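Local coordinates for Tb427.07.360- putative uncharacterized metacyclic invariant surface protein from Trypanosoma brucei (Trypanosoma brucei, PDB 5VTL), which is of unknown function but is a putative invariant surface protein of metacyclic trypanosomes, with an extended helical architecture, at residues A[5-10]-A[126-131]; A[109-114]-A[153-158]. All blocks are in the same frame, centred on the assembly; numbering follows the deposited sequence.

Contact 1 (A[5-10]-A[126-131]); sequences SHVSAA and RRIARG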
loop_
_atom_site.group_PDB
_atom_site.type_symbol
_atom_site.label_atom_id
_atom_site.label_comp_id
_atom_site.label_asym_id
_atom_site.label_seq_id
_atom_site.Cartn_x
_atom_site.Cartn_y
_atom_site.Cartn_z
ATOM N N SER A 5 -7.189 -27.261 -14.028
ATOM C CA SER A 5 -6.303 -26.105 -14.145
ATOM C C SER A 5 -7.054 -24.835 -14.579
ATOM O O SER A 5 -6.746 -23.746 -14.073
ATOM C CB SER A 5 -5.154 -26.395 -15.099
ATOM O OG SER A 5 -4.296 -27.371 -14.537
ATOM N N HIS A 6 -8.015 -24.960 -15.498
ATOM C CA HIS A 6 -8.788 -23.791 -15.941
ATOM C C HIS A 6 -9.550 -23.246 -14.741
ATOM O O HIS A 6 -9.557 -22.052 -14.471
ATOM C CB HIS A 6 -9.813 -24.125 -17.020
ATOM C CG HIS A 6 -9.241 -24.569 -18.335
ATOM N ND1 HIS A 6 -8.678 -23.701 -19.243
ATOM C CD2 HIS A 6 -9.233 -25.784 -18.928
ATOM C CE1 HIS A 6 -8.321 -24.371 -20.323
ATOM N NE2 HIS A 6 -8.640 -25.639 -20.154
ATOM N N VAL A 7 -10.200 -24.135 -14.011
ATOM C CA VAL A 7 -11.028 -23.687 -12.885
ATOM C C VAL A 7 -10.157 -23.125 -11.764
ATOM O O VAL A 7 -10.510 -22.128 -11.126
ATOM C CB VAL A 7 -11.924 -24.841 -12.386
ATOM C CG1 VAL A 7 -12.690 -24.439 -11.132
ATOM C CG2 VAL A 7 -12.883 -25.224 -13.471
ATOM N N SER A 8 -8.995 -23.728 -11.516
ATOM C CA SER A 8 -8.099 -23.191 -10.500
ATOM C C SER A 8 -7.678 -21.743 -10.804
ATOM O O SER A 8 -7.655 -20.878 -9.912
ATOM C CB SER A 8 -6.855 -24.074 -10.355
ATOM O OG SER A 8 -7.200 -25.281 -9.725
ATOM N N ALA A 9 -7.317 -21.509 -12.056
ATOM C CA ALA A 9 -6.946 -20.182 -12.522
ATOM C C ALA A 9 -8.100 -19.183 -12.338
ATOM O O ALA A 9 -7.909 -18.069 -11.840
ATOM C CB ALA A 9 -6.567 -20.252 -13.975
ATOM N N ALA A 10 -9.298 -19.581 -12.739
ATOM C CA ALA A 10 -10.461 -18.706 -12.628
ATOM C C ALA A 10 -10.786 -18.403 -11.177
ATOM O O ALA A 10 -11.174 -17.290 -10.845
ATOM C CB ALA A 10 -11.664 -19.333 -13.302
ATOM N N ARG A 126 -15.523 -29.262 -10.678
ATOM C CA ARG A 126 -16.780 -28.812 -10.086
ATOM C C ARG A 126 -16.616 -28.448 -8.617
ATOM O O ARG A 126 -17.193 -27.476 -8.132
ATOM C CB ARG A 126 -17.837 -29.897 -10.225
ATOM C CG ARG A 126 -18.186 -30.231 -11.682
ATOM C CD ARG A 126 -19.372 -31.222 -11.747
ATOM N NE ARG A 126 -20.615 -30.556 -11.414
ATOM C CZ ARG A 126 -21.797 -31.156 -11.379
ATOM N NH1 ARG A 126 -21.870 -32.456 -11.601
ATOM N NH2 ARG A 126 -22.882 -30.474 -11.056
ATOM N N ARG A 127 -15.808 -29.209 -7.896
ATOM C CA ARG A 127 -15.629 -28.960 -6.471
ATOM C C ARG A 127 -14.943 -27.625 -6.233
ATOM O O ARG A 127 -15.335 -26.831 -5.386
ATOM C CB ARG A 127 -14.809 -30.079 -5.827
ATOM C CG ARG A 127 -14.577 -29.869 -4.359
ATOM C CD ARG A 127 -14.189 -31.195 -3.690
ATOM N NE ARG A 127 -12.922 -31.676 -4.210
ATOM C CZ ARG A 127 -12.740 -32.723 -5.018
ATOM N NH1 ARG A 127 -13.733 -33.492 -5.445
ATOM N NH2 ARG A 127 -11.511 -32.996 -5.399
ATOM N N ILE A 128 -13.901 -27.381 -7.002
ATOM C CA ILE A 128 -13.170 -26.131 -6.881
ATOM C C ILE A 128 -14.089 -24.977 -7.253
ATOM O O ILE A 128 -14.124 -23.954 -6.563
ATOM C CB ILE A 128 -11.937 -26.158 -7.790
ATOM C CG1 ILE A 128 -10.934 -27.188 -7.263
ATOM C CG2 ILE A 128 -11.272 -24.752 -7.894
ATOM C CD1 ILE A 128 -9.788 -27.431 -8.255
ATOM N N ALA A 129 -14.842 -25.150 -8.337
ATOM C CA ALA A 129 -15.735 -24.084 -8.809
ATOM C C ALA A 129 -16.799 -23.778 -7.762
ATOM O O ALA A 129 -17.082 -22.613 -7.457
ATOM C CB ALA A 129 -16.399 -24.459 -10.125
ATOM N N ARG A 130 -17.401 -24.821 -7.206
ATOM C CA ARG A 130 -18.488 -24.588 -6.271
ATOM C C ARG A 130 -18.014 -23.991 -4.939
ATOM O O ARG A 130 -18.776 -23.299 -4.276
ATOM C CB ARG A 130 -19.327 -25.850 -6.072
ATOM C CG ARG A 130 -18.686 -26.926 -5.257
ATOM C CD ARG A 130 -19.759 -27.935 -4.834
ATOM N NE ARG A 130 -20.596 -28.185 -6.004
ATOM C CZ ARG A 130 -20.457 -29.223 -6.823
ATOM N NH1 ARG A 130 -19.549 -30.166 -6.566
ATOM N NH2 ARG A 130 -21.246 -29.320 -7.890
ATOM N N GLY A 131 -16.762 -24.229 -4.561
ATOM C CA GLY A 131 -16.256 -23.764 -3.265
ATOM C C GLY A 131 -15.514 -22.431 -3.338
ATOM O O GLY A 131 -14.919 -21.976 -2.366
#
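Val7 and Ile128 meet through methyl branches: CG1 of Val7 lies 3.5 Å from CG2 of Ile128, and the two side chains cross obliquely. The same valine methyl also reaches the backbone, 3.6 Å from Ala129 N, and lies 3.8 Å from Ala129 CB, so it is lodged between the branched isoleucine and the small Ala129 that follows it. Val7 can do this because CG1 stands anti to its backbone N (chi1 174°), which sends that branch to the facing helix. Alanine suits its place because its short CB lets the valine come close to the main chain; the CA atoms of Val7 and Ala129 are 6.2 Å apart. Ile128 works at both ends of its branched chain. While CG2 packs on Val7, the other branch puts CD1 3.7 Å from Ser8 OG. CD1 offers no hydrogen bond, and the hydroxyl is bonded to Val4 O one turn back; serine, small and able to satisfy its own polar group, suits this partly exposed margin. No hydrogen bond links the two segments. The axes of segments 5-10 and 126-130 run nearly parallel, 12° apart at a closest approach of 9.0 Å, and the interface is small and apolar. Just beyond these two packed helical segments, the disulfide Cys11-Cys132 joins the chain covalently. Arg126 NE is hydrogen-bonded to Ala116 O at the end of helix 105-116. Around the pair, helix 105-116 closes on Val7 through Tyr111 and Val115, while helix 141-154 covers other faces of helix 4-58 at Ser5, His6 and Ala9.

Contact 2 (A[109-114]-A[153-158]); sequences DDYLKS and EFFTGD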
loop_
_atom_site.group_PDB
_atom_site.type_symbol
_atom_site.label_atom_id
_atom_site.label_comp_id
_atom_site.label_asym_id
_atom_site.label_seq_id
_atom_site.Cartn_x
_atom_site.Cartn_y
_atom_site.Cartn_z
ATOM N N ASP A 109 -17.223 -15.118 -12.270
ATOM C CA ASP A 109 -18.117 -15.895 -11.432
ATOM C C ASP A 109 -19.197 -16.645 -12.238
ATOM O O ASP A 109 -19.622 -17.733 -11.846
ATOM C CB ASP A 109 -18.742 -14.985 -10.377
ATOM C CG ASP A 109 -17.743 -14.517 -9.353
ATOM O OD1 ASP A 109 -16.683 -15.178 -9.181
ATOM O OD2 ASP A 109 -18.028 -13.479 -8.707
ATOM N N ASP A 110 -19.615 -16.090 -13.375
ATOM C CA ASP A 110 -20.510 -16.821 -14.276
ATOM C C ASP A 110 -19.807 -18.089 -14.771
ATOM O O ASP A 110 -20.392 -19.163 -14.786
ATOM C CB ASP A 110 -20.908 -15.965 -15.497
ATOM C CG ASP A 110 -22.086 -15.024 -15.208
ATOM O OD1 ASP A 110 -22.646 -15.027 -14.067
ATOM O OD2 ASP A 110 -22.459 -14.292 -16.138
ATOM N N TYR A 111 -18.552 -17.940 -15.196
ATOM C CA TYR A 111 -17.769 -19.088 -15.659
ATOM C C TYR A 111 -17.703 -20.134 -14.561
ATOM O O TYR A 111 -17.920 -21.325 -14.814
ATOM C CB TYR A 111 -16.357 -18.670 -16.097
ATOM C CG TYR A 111 -15.431 -19.866 -16.233
ATOM C CD1 TYR A 111 -15.479 -20.665 -17.344
ATOM C CD2 TYR A 111 -14.554 -20.219 -15.213
ATOM C CE1 TYR A 111 -14.660 -21.764 -17.476
ATOM C CE2 TYR A 111 -13.718 -21.333 -15.334
ATOM C CZ TYR A 111 -13.785 -22.100 -16.463
ATOM O OH TYR A 111 -12.965 -23.206 -16.587
ATOM N N LEU A 112 -17.408 -19.713 -13.339
ATOM C CA LEU A 112 -17.292 -20.673 -12.244
ATOM C C LEU A 112 -18.619 -21.397 -11.987
ATOM O O LEU A 112 -18.636 -22.624 -11.824
ATOM C CB LEU A 112 -16.782 -19.997 -10.972
ATOM C CG LEU A 112 -15.306 -19.586 -10.997
ATOM C CD1 LEU A 112 -14.993 -18.655 -9.819
ATOM C CD2 LEU A 112 -14.367 -20.787 -11.015
ATOM N N LYS A 113 -19.731 -20.666 -12.006
ATOM C CA LYS A 113 -21.030 -21.297 -11.819
ATOM C C LYS A 113 -21.304 -22.287 -12.944
ATOM O O LYS A 113 -21.854 -23.371 -12.716
ATOM C CB LYS A 113 -22.139 -20.243 -11.754
ATOM C CG LYS A 113 -23.551 -20.816 -11.700
ATOM C CD LYS A 113 -24.575 -19.713 -11.392
ATOM C CE LYS A 113 -25.931 -20.283 -10.944
ATOM N NZ LYS A 113 -27.062 -19.289 -11.167
ATOM N N SER A 114 -20.901 -21.917 -14.156
ATOM C CA SER A 114 -21.077 -22.772 -15.336
ATOM C C SER A 114 -20.377 -24.110 -15.207
ATOM O O SER A 114 -20.817 -25.073 -15.802
ATOM C CB SER A 114 -20.593 -22.075 -16.630
ATOM O OG SER A 114 -19.183 -22.270 -16.850
ATOM N N GLU A 153 -1.824 -18.984 -19.183
ATOM C CA GLU A 153 -1.194 -20.301 -19.293
ATOM C C GLU A 153 -2.208 -21.377 -19.726
ATOM O O GLU A 153 -1.885 -22.285 -20.525
ATOM C CB GLU A 153 -0.523 -20.689 -17.966
ATOM C CG GLU A 153 0.152 -22.060 -17.984
ATOM C CD GLU A 153 0.866 -22.395 -16.693
ATOM O OE1 GLU A 153 0.823 -21.593 -15.735
ATOM O OE2 GLU A 153 1.451 -23.483 -16.632
ATOM N N PHE A 154 -3.432 -21.283 -19.209
ATOM C CA PHE A 154 -4.390 -22.373 -19.387
ATOM C C PHE A 154 -5.507 -22.149 -20.402
ATOM O O PHE A 154 -5.938 -23.106 -21.045
ATOM C CB PHE A 154 -4.933 -22.819 -18.024
ATOM C CG PHE A 154 -3.873 -23.416 -17.151
ATOM C CD1 PHE A 154 -3.287 -24.624 -17.493
ATOM C CD2 PHE A 154 -3.425 -22.758 -16.023
ATOM C CE1 PHE A 154 -2.296 -25.162 -16.715
ATOM C CE2 PHE A 154 -2.421 -23.299 -15.240
ATOM C CZ PHE A 154 -1.858 -24.504 -15.594
ATOM N N PHE A 155 -5.973 -20.913 -20.561
ATOM C CA PHE A 155 -7.041 -20.627 -21.483
ATOM C C PHE A 155 -6.419 -20.327 -22.834
ATOM O O PHE A 155 -5.199 -20.117 -22.937
ATOM C CB PHE A 155 -7.918 -19.482 -20.977
ATOM C CG PHE A 155 -8.792 -19.882 -19.787
ATOM C CD1 PHE A 155 -8.283 -19.866 -18.501
ATOM C CD2 PHE A 155 -10.083 -20.329 -19.980
ATOM C CE1 PHE A 155 -9.060 -20.265 -17.430
ATOM C CE2 PHE A 155 -10.870 -20.711 -18.924
ATOM C CZ PHE A 155 -10.367 -20.673 -17.650
ATOM N N THR A 156 -7.263 -20.332 -23.855
ATOM C CA THR A 156 -6.849 -20.032 -25.218
ATOM C C THR A 156 -6.351 -18.589 -25.365
ATOM O O THR A 156 -6.663 -17.713 -24.552
ATOM C CB THR A 156 -7.983 -20.378 -26.226
ATOM O OG1 THR A 156 -9.200 -19.732 -25.840
ATOM C CG2 THR A 156 -8.219 -21.877 -26.265
ATOM N N GLY A 157 -5.513 -18.357 -26.369
ATOM C CA GLY A 157 -4.926 -17.044 -26.589
ATOM C C GLY A 157 -5.913 -15.898 -26.730
ATOM O O GLY A 157 -5.610 -14.773 -26.337
ATOM N N ASP A 158 -7.090 -16.167 -27.290
ATOM C CA ASP A 158 -8.102 -15.119 -27.430
ATOM C C ASP A 158 -8.541 -14.668 -26.042
ATOM O O ASP A 158 -8.708 -13.477 -25.792
ATOM C CB ASP A 158 -9.309 -15.599 -28.231
ATOM C CG ASP A 158 -9.894 -16.907 -27.710
ATOM O OD1 ASP A 158 -9.152 -17.743 -27.151
ATOM O OD2 ASP A 158 -11.117 -17.105 -27.863
#
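Tyr111 presents the face of its ring to the edge of Phe155 in a T-shaped stack, the ring centroids 5.6 Å apart and the planes inclined at 75°. The phenylalanine leads with its far end: CZ lies 3.9 Å from Tyr111 CZ and 3.8 Å from Tyr111 OH, with CE2 of Phe155 close behind. Each side chain reaches out to meet the other across a wide gap, for the CA atoms of Tyr111 and Phe155 are 12.3 Å apart; two aromatic rings are long enough to bridge it. On the tyrosine side, with chi1 at 165° the ring swings off helix 105-116. Phe155 stands in the break between helix 141-154 and the long helix 157-209, two successive helices of the elongated bundle, where it is the first residue to leave helical geometry. The disulfide Cys152-Cys160 spans this break and ties the two helices together across it. The hydroxyl of Tyr111 is hydrogen-bonded to Gln1 O, which pins the ring's outer end to the chain terminus, and Gln1 OE1 accepts a bond from Thr156 N beside the phenylalanine. His6 meets Phe155 in a further edge-to-face pair. Within helix 105-116, Ser114 OG turns back to Tyr111 O at 2.6 Å, with a C=O...donor angle of 127°, a bond that serine's short side chain can make to its own helix.

Contact 1 and contact 2 sit on the same end of the elongated molecule, their centres about 10 Å apart, and their segments alternate along the chain. Contact 1 is partly buried and aliphatic, joining the first long helix to the short helix 123-130; contact 2 lies at the surface, buries less area and relies on one aromatic pair between helix 105-116 and the turn ahead of helix 157-209. They also touch directly: His6 CB lies 3.3 Å from Tyr111 OH, and Ala129 CB is 3.4 Å from Leu112 O. Small methyl groups thus serve where helices run side by side, whereas larger rings bridge more distant backbones.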